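Local coordinates for protein chitooligosaccharide oxidase (Gibberella zeae, PDB 6Y0R) that oxidises the C1 hydroxyl of chitooligosaccharides to lactones, using bicovalently bound FAD and reducing molecular oxygen to hydrogen peroxide, at residues I128-L134 against C154-G160; R133-T139 against V326-S330; L159-L164 against V219-F224. All blocks are in the same frame, centred on the assembly; numbering follows the deposited sequence.

Contact 1: residues I128-L134 against C154-G160; sequences IQPGARL and CPGVGLG. With FAD (flavin-adenine dinucleotide), chain B.
Arg133 reaches along the 154-160 loop with its chain extended from CG to NE. Its NH2 donates to Gly156 O at 2.7 Å, and the acceptor lies in the guanidinium plane. NH2 also bonds Gly92 O, and NH1 forms a salt bridge with Asp113, so three partners limit its rotation. Leu134 lies beside Val157, both pointing the same way, with Leu134 CD1 3.7 Å from Val157 CB. The side chains of Leu134 and Leu159 cross at about a right angle, CD2 of Leu134 being nearest CD1 of Leu159 among side-chain atoms. Leu159 CD2 meets Ile128 CG2 at a tight 3.5 Å. Three backbone bonds tie the loops together: Leu134 N to Val157 O, Leu159 N to Ala132 O and Gly160 N to Pro130 O. Val157 CG2 touches the flavin at FAD C9, 3.5 Å away. Gly158 N, at the N-cap of the helix, donates to FAD O2P at 2.9 Å. Cys154 SG is bonded to FAD C6 at 1.7 Å. A loop with the cysteinyl link and a phosphate-binding helix start is typical of bicovalent, berberine-bridge-like members of the PCMH-type family; the second link, to His94, is expected by similarity.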
# COMPACT_ATOMS: atom_id res chain seq x y z
N ILE A 128 -4.15 -16.72 4.98
CA ILE A 128 -3.01 -15.97 5.53
C ILE A 128 -3.50 -15.03 6.63
O ILE A 128 -4.49 -14.32 6.40
CB ILE A 128 -2.27 -15.22 4.42
CG1 ILE A 128 -2.03 -16.15 3.22
CG2 ILE A 128 -1.02 -14.61 4.99
CD1 ILE A 128 -1.35 -15.46 2.04
N GLN A 129 -2.81 -15.05 7.74
CA GLN A 129 -3.03 -14.08 8.83
C GLN A 129 -2.47 -12.74 8.39
O GLN A 129 -1.42 -12.68 7.76
CB GLN A 129 -2.46 -14.60 10.14
CG GLN A 129 -3.21 -15.86 10.61
CD GLN A 129 -2.74 -16.36 11.96
OE1 GLN A 129 -1.55 -16.36 12.28
NE2 GLN A 129 -3.70 -16.67 12.83
N PRO A 130 -3.17 -11.63 8.67
CA PRO A 130 -2.72 -10.33 8.17
C PRO A 130 -1.41 -9.82 8.78
O PRO A 130 -0.77 -8.97 8.18
CB PRO A 130 -3.85 -9.37 8.57
CG PRO A 130 -4.50 -10.07 9.75
CD PRO A 130 -4.41 -11.56 9.44
N GLY A 131 -1.02 -10.32 9.95
CA GLY A 131 0.27 -10.01 10.58
C GLY A 131 1.47 -10.64 9.84
O GLY A 131 2.56 -10.27 10.17
N ALA A 132 1.25 -11.47 8.84
CA ALA A 132 2.33 -11.99 7.99
C ALA A 132 2.90 -10.82 7.16
O ALA A 132 2.12 -10.19 6.41
CB ALA A 132 1.82 -13.07 7.10
N ARG A 133 4.21 -10.61 7.20
CA ARG A 133 4.85 -9.59 6.33
C ARG A 133 5.02 -10.14 4.92
O ARG A 133 5.08 -11.37 4.76
CB ARG A 133 6.14 -9.11 6.98
CG ARG A 133 5.92 -8.48 8.34
CD ARG A 133 7.21 -8.09 9.03
NE ARG A 133 6.97 -7.69 10.39
CZ ARG A 133 6.55 -6.48 10.77
NH1 ARG A 133 6.23 -6.23 12.04
NH2 ARG A 133 6.46 -5.53 9.85
N LEU A 134 5.06 -9.26 3.92
CA LEU A 134 5.02 -9.68 2.50
C LEU A 134 6.18 -10.64 2.22
O LEU A 134 6.00 -11.56 1.43
CB LEU A 134 5.11 -8.47 1.58
CG LEU A 134 3.96 -7.50 1.68
CD1 LEU A 134 4.15 -6.40 0.67
CD2 LEU A 134 2.63 -8.18 1.48
N CYS A 154 7.96 -3.88 -0.64
CA CYS A 154 8.82 -4.02 0.62
C CYS A 154 8.69 -5.32 1.48
O CYS A 154 7.60 -5.56 1.93
CB CYS A 154 8.42 -2.78 1.35
SG CYS A 154 8.94 -1.38 0.36
N PRO A 155 9.69 -6.22 1.84
CA PRO A 155 9.38 -7.48 2.54
C PRO A 155 8.83 -7.34 3.98
O PRO A 155 8.14 -8.27 4.49
CB PRO A 155 10.70 -8.27 2.63
CG PRO A 155 11.75 -7.20 2.42
CD PRO A 155 11.13 -6.15 1.52
N GLY A 156 9.04 -6.16 4.56
CA GLY A 156 8.61 -5.88 5.94
C GLY A 156 7.17 -5.42 6.03
O GLY A 156 6.66 -5.29 7.14
N VAL A 157 6.55 -5.09 4.90
CA VAL A 157 5.17 -4.56 4.89
C VAL A 157 4.22 -5.65 5.39
O VAL A 157 4.36 -6.82 5.04
CB VAL A 157 4.79 -4.07 3.49
CG1 VAL A 157 3.29 -3.93 3.31
CG2 VAL A 157 5.52 -2.80 3.18
N GLY A 158 3.24 -5.27 6.19
CA GLY A 158 2.24 -6.25 6.61
C GLY A 158 1.27 -6.55 5.50
O GLY A 158 0.81 -5.62 4.84
N LEU A 159 0.84 -7.75 5.41
CA LEU A 159 -0.16 -8.05 4.37
C LEU A 159 -1.50 -7.44 4.81
O LEU A 159 -2.24 -6.95 3.93
CB LEU A 159 -0.29 -9.57 4.29
CG LEU A 159 -1.30 -10.19 3.35
CD1 LEU A 159 -1.04 -9.90 1.89
CD2 LEU A 159 -1.88 -11.52 3.70
N GLY A 160 -1.83 -7.30 5.99
CA GLY A 160 -3.07 -6.64 6.43
C GLY A 160 -3.25 -5.26 5.84
O GLY A 160 -4.20 -5.07 5.04
PA FAD B . -0.20 -0.86 9.36
O1A FAD B . 0.35 0.44 9.76
O2A FAD B . -0.16 -2.01 10.29
O5B FAD B . -1.71 -0.70 8.88
C5B FAD B . -2.08 0.13 7.78
C4B FAD B . -3.56 0.46 7.87
O4B FAD B . -4.33 -0.76 7.74
C3B FAD B . -4.06 1.09 9.18
O3B FAD B . -5.24 1.88 8.95
C2B FAD B . -4.43 -0.13 10.01
O2B FAD B . -5.32 0.13 11.10
C1B FAD B . -5.04 -1.02 8.95
N9A FAD B . -4.97 -2.44 9.23
C8A FAD B . -3.83 -3.20 9.28
N7A FAD B . -4.07 -4.47 9.56
C5A FAD B . -5.45 -4.53 9.72
C6A FAD B . -6.32 -5.59 10.04
N6A FAD B . -5.88 -6.84 10.21
N1A FAD B . -7.65 -5.32 10.16
C2A FAD B . -8.04 -4.04 10.00
N3A FAD B . -7.32 -2.97 9.67
C4A FAD B . -6.01 -3.28 9.55
N1 FAD B . 2.60 -0.20 -1.02
C2 FAD B . 2.38 -0.73 -2.23
O2 FAD B . 1.19 -0.79 -2.71
N3 FAD B . 3.42 -1.25 -2.94
C4 FAD B . 4.73 -1.25 -2.49
O4 FAD B . 5.64 -1.75 -3.18
C4X FAD B . 4.99 -0.71 -1.21
N5 FAD B . 6.23 -0.74 -0.72
C5X FAD B . 6.42 -0.33 0.58
C6 FAD B . 7.72 -0.43 1.15
C7 FAD B . 7.95 -0.00 2.45
C7M FAD B . 9.34 -0.08 3.05
C8 FAD B . 6.85 0.50 3.25
C8M FAD B . 7.00 0.87 4.72
C9 FAD B . 5.58 0.63 2.65
C9A FAD B . 5.36 0.23 1.32
N10 FAD B . 4.08 0.32 0.75
C10 FAD B . 3.84 -0.18 -0.53
C1' FAD B . 2.95 0.92 1.48
C2' FAD B . 2.14 -0.15 2.21
O2' FAD B . 1.31 -0.87 1.30
C3' FAD B . 1.29 0.55 3.25
O3' FAD B . 2.21 1.22 4.13
C4' FAD B . 0.42 -0.46 3.99
O4' FAD B . -0.79 0.14 4.49
C5' FAD B . 1.20 -1.06 5.12
O5' FAD B . 0.49 -2.16 5.72
P FAD B . 0.93 -2.59 7.18
O1P FAD B . 0.08 -3.74 7.59
O2P FAD B . 2.40 -2.74 7.30
O3P FAD B . 0.59 -1.24 8.01

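Contact 2: residues R133-T139 against V326-S330; sequences RLGHVAT and VNPTS
Gly135 O is gripped twice from within its own helix. Thr139 N and Thr139 OG1 both donate to it, each at 2.8 Å, and they arrive from opposite faces of the carbonyl plane. OG1 stands beside the backbone N of Thr139 (chi1 -63°), which turns the hydroxyl back along the helix. The methyl CG2 of Thr139 is then left to rest against the amide of Asn327, and the two side chains cross at about a right angle.

The direct hydrogen bond between the segments runs from His136 ND1 to Asn327 OD1, at 2.7 Å. The acceptor lies in the imidazole plane, and the N-H meets a lone pair of OD1. Ring and amide planes are only 7° apart, so the two flat groups are nearly coplanar. ND1 acts as the donor here, and the bond would help to set the rotation of the ring. Thr329 CG2 lies over one face of the ring, displaced toward its rim on the ND1 side, in a CH-pi contact 3.5 Å from the ring centroid of His136. Tyr116 also meets the ring, edge-to-face.

The contact joins the start of helix 134-145, in the FAD-binding PCMH-type domain, to the loop between helix 312-320 and strand 338-346. Gly135 CA makes a CA-H...O contact with Val326 O, 3.0 Å away, so the helix backbone comes close to the loop here.

Pro328 packs its ring against the aliphatic part of Arg133, with CG of the proline 3.8 Å from CD of the arginine. Two waters add bridges from Arg133, whose NH2 is held by Gly156 O. One accepts from Arg133 N and donates to Pro328 O. The other accepts from Arg133 NE and donates to Ser330 O, 2.8 Å from the water oxygen.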
# COMPACT_ATOMS: atom_id res chain seq x y z
N ARG A 133 4.21 -10.61 7.20
CA ARG A 133 4.85 -9.59 6.33
C ARG A 133 5.02 -10.14 4.92
O ARG A 133 5.08 -11.37 4.76
CB ARG A 133 6.14 -9.11 6.98
CG ARG A 133 5.92 -8.48 8.34
CD ARG A 133 7.21 -8.09 9.03
NE ARG A 133 6.97 -7.69 10.39
CZ ARG A 133 6.55 -6.48 10.77
NH1 ARG A 133 6.23 -6.23 12.04
NH2 ARG A 133 6.46 -5.53 9.85
N LEU A 134 5.06 -9.26 3.92
CA LEU A 134 5.02 -9.68 2.50
C LEU A 134 6.18 -10.64 2.22
O LEU A 134 6.00 -11.56 1.43
CB LEU A 134 5.11 -8.47 1.58
CG LEU A 134 3.96 -7.50 1.68
CD1 LEU A 134 4.15 -6.40 0.67
CD2 LEU A 134 2.63 -8.18 1.48
N GLY A 135 7.36 -10.41 2.77
CA GLY A 135 8.50 -11.32 2.50
C GLY A 135 8.23 -12.70 3.05
O GLY A 135 8.57 -13.73 2.39
N HIS A 136 7.55 -12.78 4.18
CA HIS A 136 7.19 -14.08 4.80
C HIS A 136 6.10 -14.74 3.96
O HIS A 136 6.14 -15.94 3.71
CB HIS A 136 6.79 -13.89 6.25
CG HIS A 136 6.38 -15.16 6.90
ND1 HIS A 136 7.29 -16.23 7.08
CD2 HIS A 136 5.19 -15.55 7.42
CE1 HIS A 136 6.65 -17.21 7.71
NE2 HIS A 136 5.35 -16.82 7.93
N VAL A 137 5.11 -13.99 3.50
CA VAL A 137 4.09 -14.48 2.55
C VAL A 137 4.79 -15.08 1.34
O VAL A 137 4.45 -16.24 0.94
CB VAL A 137 3.14 -13.36 2.12
CG1 VAL A 137 2.23 -13.80 0.97
CG2 VAL A 137 2.31 -12.93 3.31
N ALA A 138 5.68 -14.30 0.71
CA ALA A 138 6.30 -14.74 -0.56
C ALA A 138 7.16 -15.99 -0.30
O ALA A 138 7.05 -16.97 -1.07
CB ALA A 138 7.13 -13.66 -1.17
N THR A 139 7.91 -15.99 0.80
CA THR A 139 8.81 -17.12 1.13
C THR A 139 7.97 -18.39 1.33
O THR A 139 8.30 -19.48 0.78
CB THR A 139 9.67 -16.80 2.36
OG1 THR A 139 10.48 -15.68 2.00
CG2 THR A 139 10.56 -17.95 2.77
N VAL A 326 14.46 -10.91 4.01
CA VAL A 326 13.38 -11.20 3.04
C VAL A 326 12.31 -12.08 3.70
O VAL A 326 11.24 -12.24 3.10
CB VAL A 326 13.95 -11.80 1.75
CG1 VAL A 326 12.87 -12.03 0.73
CG2 VAL A 326 15.03 -10.89 1.21
N ASN A 327 12.56 -12.58 4.91
CA ASN A 327 11.58 -13.44 5.60
C ASN A 327 11.38 -12.98 7.04
O ASN A 327 11.60 -13.73 7.98
CB ASN A 327 11.93 -14.90 5.46
CG ASN A 327 10.87 -15.81 6.04
OD1 ASN A 327 9.69 -15.48 6.10
ND2 ASN A 327 11.29 -16.97 6.53
N PRO A 328 10.96 -11.72 7.27
CA PRO A 328 10.85 -11.22 8.64
C PRO A 328 9.59 -11.73 9.35
O PRO A 328 8.50 -11.63 8.81
CB PRO A 328 10.81 -9.70 8.43
CG PRO A 328 10.13 -9.55 7.10
CD PRO A 328 10.62 -10.71 6.26
N THR A 329 9.77 -12.31 10.53
CA THR A 329 8.66 -12.76 11.40
C THR A 329 8.86 -12.27 12.84
O THR A 329 7.89 -12.39 13.61
CB THR A 329 8.49 -14.28 11.34
OG1 THR A 329 9.73 -14.82 11.80
CG2 THR A 329 8.19 -14.79 9.96
N SER A 330 10.04 -11.80 13.23
CA SER A 330 10.35 -11.49 14.64
C SER A 330 9.45 -10.36 15.15
O SER A 330 9.25 -9.36 14.44
CB SER A 330 11.77 -11.11 14.85
OG SER A 330 11.99 -10.86 16.23
O HOH W 1 5.78 -12.10 9.13
O HOH W 2 6.95 -9.17 12.87

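Contact 3: residues L159-L164 against V219-F224; sequences LGGHAL and VVELEF. With FAD (flavin-adenine dinucleotide), chain B.
Apolar side chains join helix 159-165 to strand 218-228 in the FAD-binding PCMH-type domain. The helix lies across one face of the antiparallel sheet that contains the strand. The two short axes are 10.1 Å apart at closest approach, and their directions differ by 74°. The strand departs from regular pairing at Val220 and Glu221. Both face Thr186 of strand 182-188, which makes a classic beta bulge. No hydrogen bond links the segments directly.

The apolar contacts fall along the strand. Leu159 and Leu222 meet end to end, with Leu159 CD2 4.0 Å from Leu222 CD1. The same CD2 also approaches Phe224 CE1. Ala163 CB comes to the edge of the Phe224 ring, near its plane, 4.4 Å from CZ. It also lies near Leu222 CD1, so the methyl sits against both strand residues. Leu164 and Val219 run antiparallel alongside one another, with Leu164 CD2 3.8 Å from Val219 CG2. With CG beside the backbone N (chi1 -68°), the fork of Leu164 lies between strand and cofactor: CD2 meets Val219 and CD1 the adenine of FAD. Ile209 of helix 203-212 packs on both Leu164 and Val219.

Polar bonds go to the cofactor, which both segments touch. Gly161 N donates to FAD O1P at 2.9 Å, next to the N-terminal end of the helix. The helix dipole would probably help to hold the negative phosphate there. The backbone of Val219 reads the adenine edge with a pair of bonds. Val219 N donates to FAD N1A at 3.0 Å, and FAD N6A donates back to Val219 O at 2.9 Å with an N-H...O angle of 167°.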
# COMPACT_ATOMS: atom_id res chain seq x y z
N LEU A 159 0.84 -7.75 5.41
CA LEU A 159 -0.16 -8.05 4.37
C LEU A 159 -1.50 -7.44 4.81
O LEU A 159 -2.24 -6.95 3.93
CB LEU A 159 -0.29 -9.57 4.29
CG LEU A 159 -1.30 -10.19 3.35
CD1 LEU A 159 -1.04 -9.90 1.89
CD2 LEU A 159 -1.88 -11.52 3.70
N GLY A 160 -1.83 -7.30 5.99
CA GLY A 160 -3.07 -6.64 6.43
C GLY A 160 -3.25 -5.26 5.84
O GLY A 160 -4.20 -5.07 5.04
N GLY A 161 -2.39 -4.31 6.18
CA GLY A 161 -2.61 -2.96 5.68
C GLY A 161 -2.53 -2.94 4.17
O GLY A 161 -3.27 -2.22 3.52
N HIS A 162 -1.61 -3.71 3.60
CA HIS A 162 -1.32 -3.68 2.15
C HIS A 162 -2.55 -4.10 1.37
O HIS A 162 -3.00 -3.37 0.49
CB HIS A 162 -0.16 -4.66 1.89
CG HIS A 162 0.52 -4.49 0.58
ND1 HIS A 162 0.56 -5.48 -0.39
CD2 HIS A 162 1.25 -3.46 0.14
CE1 HIS A 162 1.33 -5.01 -1.39
NE2 HIS A 162 1.76 -3.80 -1.09
N ALA A 163 -3.08 -5.30 1.67
CA ALA A 163 -4.19 -5.89 0.90
C ALA A 163 -5.51 -5.17 1.20
O ALA A 163 -6.34 -5.14 0.29
CB ALA A 163 -4.36 -7.36 1.22
N LEU A 164 -5.70 -4.63 2.38
CA LEU A 164 -6.99 -3.97 2.73
C LEU A 164 -7.14 -2.63 2.00
O LEU A 164 -8.26 -2.06 2.01
CB LEU A 164 -7.09 -3.85 4.24
CG LEU A 164 -7.24 -5.18 4.99
CD1 LEU A 164 -7.15 -4.95 6.49
CD2 LEU A 164 -8.48 -5.95 4.59
N VAL A 219 -9.53 -7.55 10.68
CA VAL A 219 -9.41 -8.70 9.75
C VAL A 219 -8.43 -9.65 10.43
O VAL A 219 -7.39 -9.19 10.92
CB VAL A 219 -8.97 -8.26 8.34
CG1 VAL A 219 -8.74 -9.47 7.44
CG2 VAL A 219 -10.04 -7.34 7.74
N VAL A 220 -8.78 -10.93 10.57
CA VAL A 220 -7.87 -11.89 11.29
C VAL A 220 -7.45 -13.02 10.34
O VAL A 220 -6.53 -13.75 10.73
CB VAL A 220 -8.53 -12.48 12.55
CG1 VAL A 220 -8.68 -11.44 13.62
CG2 VAL A 220 -9.87 -13.11 12.22
N GLU A 221 -8.06 -13.14 9.18
CA GLU A 221 -7.67 -14.09 8.10
C GLU A 221 -8.10 -13.53 6.75
O GLU A 221 -9.23 -13.02 6.57
CB GLU A 221 -8.29 -15.47 8.32
CG GLU A 221 -7.64 -16.55 7.47
CD GLU A 221 -8.31 -17.92 7.58
OE1 GLU A 221 -7.84 -18.72 8.40
OE2 GLU A 221 -9.31 -18.17 6.84
N LEU A 222 -7.23 -13.70 5.77
CA LEU A 222 -7.50 -13.38 4.37
C LEU A 222 -7.30 -14.64 3.57
O LEU A 222 -6.29 -15.33 3.82
CB LEU A 222 -6.51 -12.30 3.89
CG LEU A 222 -6.70 -10.96 4.59
CD1 LEU A 222 -5.51 -10.06 4.37
CD2 LEU A 222 -7.97 -10.33 4.06
N GLU A 223 -8.21 -14.91 2.65
CA GLU A 223 -8.07 -16.07 1.75
C GLU A 223 -7.88 -15.54 0.34
O GLU A 223 -8.60 -14.65 -0.09
CB GLU A 223 -9.30 -16.98 1.83
CG GLU A 223 -9.12 -18.24 1.00
CD GLU A 223 -10.11 -19.36 1.29
OE1 GLU A 223 -11.25 -19.05 1.78
OE2 GLU A 223 -9.73 -20.53 1.03
N PHE A 224 -6.98 -16.16 -0.42
CA PHE A 224 -6.64 -15.75 -1.80
C PHE A 224 -6.60 -16.96 -2.73
O PHE A 224 -6.24 -18.06 -2.29
CB PHE A 224 -5.24 -15.13 -1.86
CG PHE A 224 -5.03 -13.91 -1.00
CD1 PHE A 224 -4.74 -14.03 0.35
CD2 PHE A 224 -5.19 -12.64 -1.56
CE1 PHE A 224 -4.57 -12.90 1.13
CE2 PHE A 224 -5.03 -11.51 -0.78
CZ PHE A 224 -4.69 -11.65 0.56
PA FAD B . -0.20 -0.86 9.36
O1A FAD B . 0.35 0.44 9.76
O2A FAD B . -0.16 -2.01 10.29
O5B FAD B . -1.71 -0.70 8.88
C5B FAD B . -2.08 0.13 7.78
C4B FAD B . -3.56 0.46 7.87
O4B FAD B . -4.33 -0.76 7.74
C3B FAD B . -4.06 1.09 9.18
O3B FAD B . -5.24 1.88 8.95
C2B FAD B . -4.43 -0.13 10.01
O2B FAD B . -5.32 0.13 11.10
C1B FAD B . -5.04 -1.02 8.95
N9A FAD B . -4.97 -2.44 9.23
C8A FAD B . -3.83 -3.20 9.28
N7A FAD B . -4.07 -4.47 9.56
C5A FAD B . -5.45 -4.53 9.72
C6A FAD B . -6.32 -5.59 10.04
N6A FAD B . -5.88 -6.84 10.21
N1A FAD B . -7.65 -5.32 10.16
C2A FAD B . -8.04 -4.04 10.00
N3A FAD B . -7.32 -2.97 9.67
C4A FAD B . -6.01 -3.28 9.55
N1 FAD B . 2.60 -0.20 -1.02
C2 FAD B . 2.38 -0.73 -2.23
O2 FAD B . 1.19 -0.79 -2.71
N3 FAD B . 3.42 -1.25 -2.94
C4 FAD B . 4.73 -1.25 -2.49
O4 FAD B . 5.64 -1.75 -3.18
C4X FAD B . 4.99 -0.71 -1.21
N5 FAD B . 6.23 -0.74 -0.72
C5X FAD B . 6.42 -0.33 0.58
C6 FAD B . 7.72 -0.43 1.15
C7 FAD B . 7.95 -0.00 2.45
C7M FAD B . 9.34 -0.08 3.05
C8 FAD B . 6.85 0.50 3.25
C8M FAD B . 7.00 0.87 4.72
C9 FAD B . 5.58 0.63 2.65
C9A FAD B . 5.36 0.23 1.32
N10 FAD B . 4.08 0.32 0.75
C10 FAD B . 3.84 -0.18 -0.53
C1' FAD B . 2.95 0.92 1.48
C2' FAD B . 2.14 -0.15 2.21
O2' FAD B . 1.31 -0.87 1.30
C3' FAD B . 1.29 0.55 3.25
O3' FAD B . 2.21 1.22 4.13
C4' FAD B . 0.42 -0.46 3.99
O4' FAD B . -0.79 0.14 4.49
C5' FAD B . 1.20 -1.06 5.12
O5' FAD B . 0.49 -2.16 5.72
P FAD B . 0.93 -2.59 7.18
O1P FAD B . 0.08 -3.74 7.59
O2P FAD B . 2.40 -2.74 7.30
O3P FAD B . 0.59 -1.24 8.01

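From the N terminus, the chain leaves strand 125-128 and enters the loop of contact 1. Contact 1 closes a short excursion through helix 134-145 and short strand 147-148, bringing 154-160 back beside 128-134. Helix 159-165 then opens contact 3, which closes about 55 residues later on strand 218-228. Contacts 1 and 3 are in series, share Leu159 and Gly160, and both touch FAD. Contact 2 begins at Arg133, inside the span of contact 1, and closes only at 326-330. It therefore crosses contact 1 and encloses contact 3. Together they tie helices 134-145 and 159-165 to strand 218-228 and its antiparallel sheet, and to the later 326-330 loop. Pro155 O, probably hydrogen-bonded to Gly135 N, joins contacts 1 and 2.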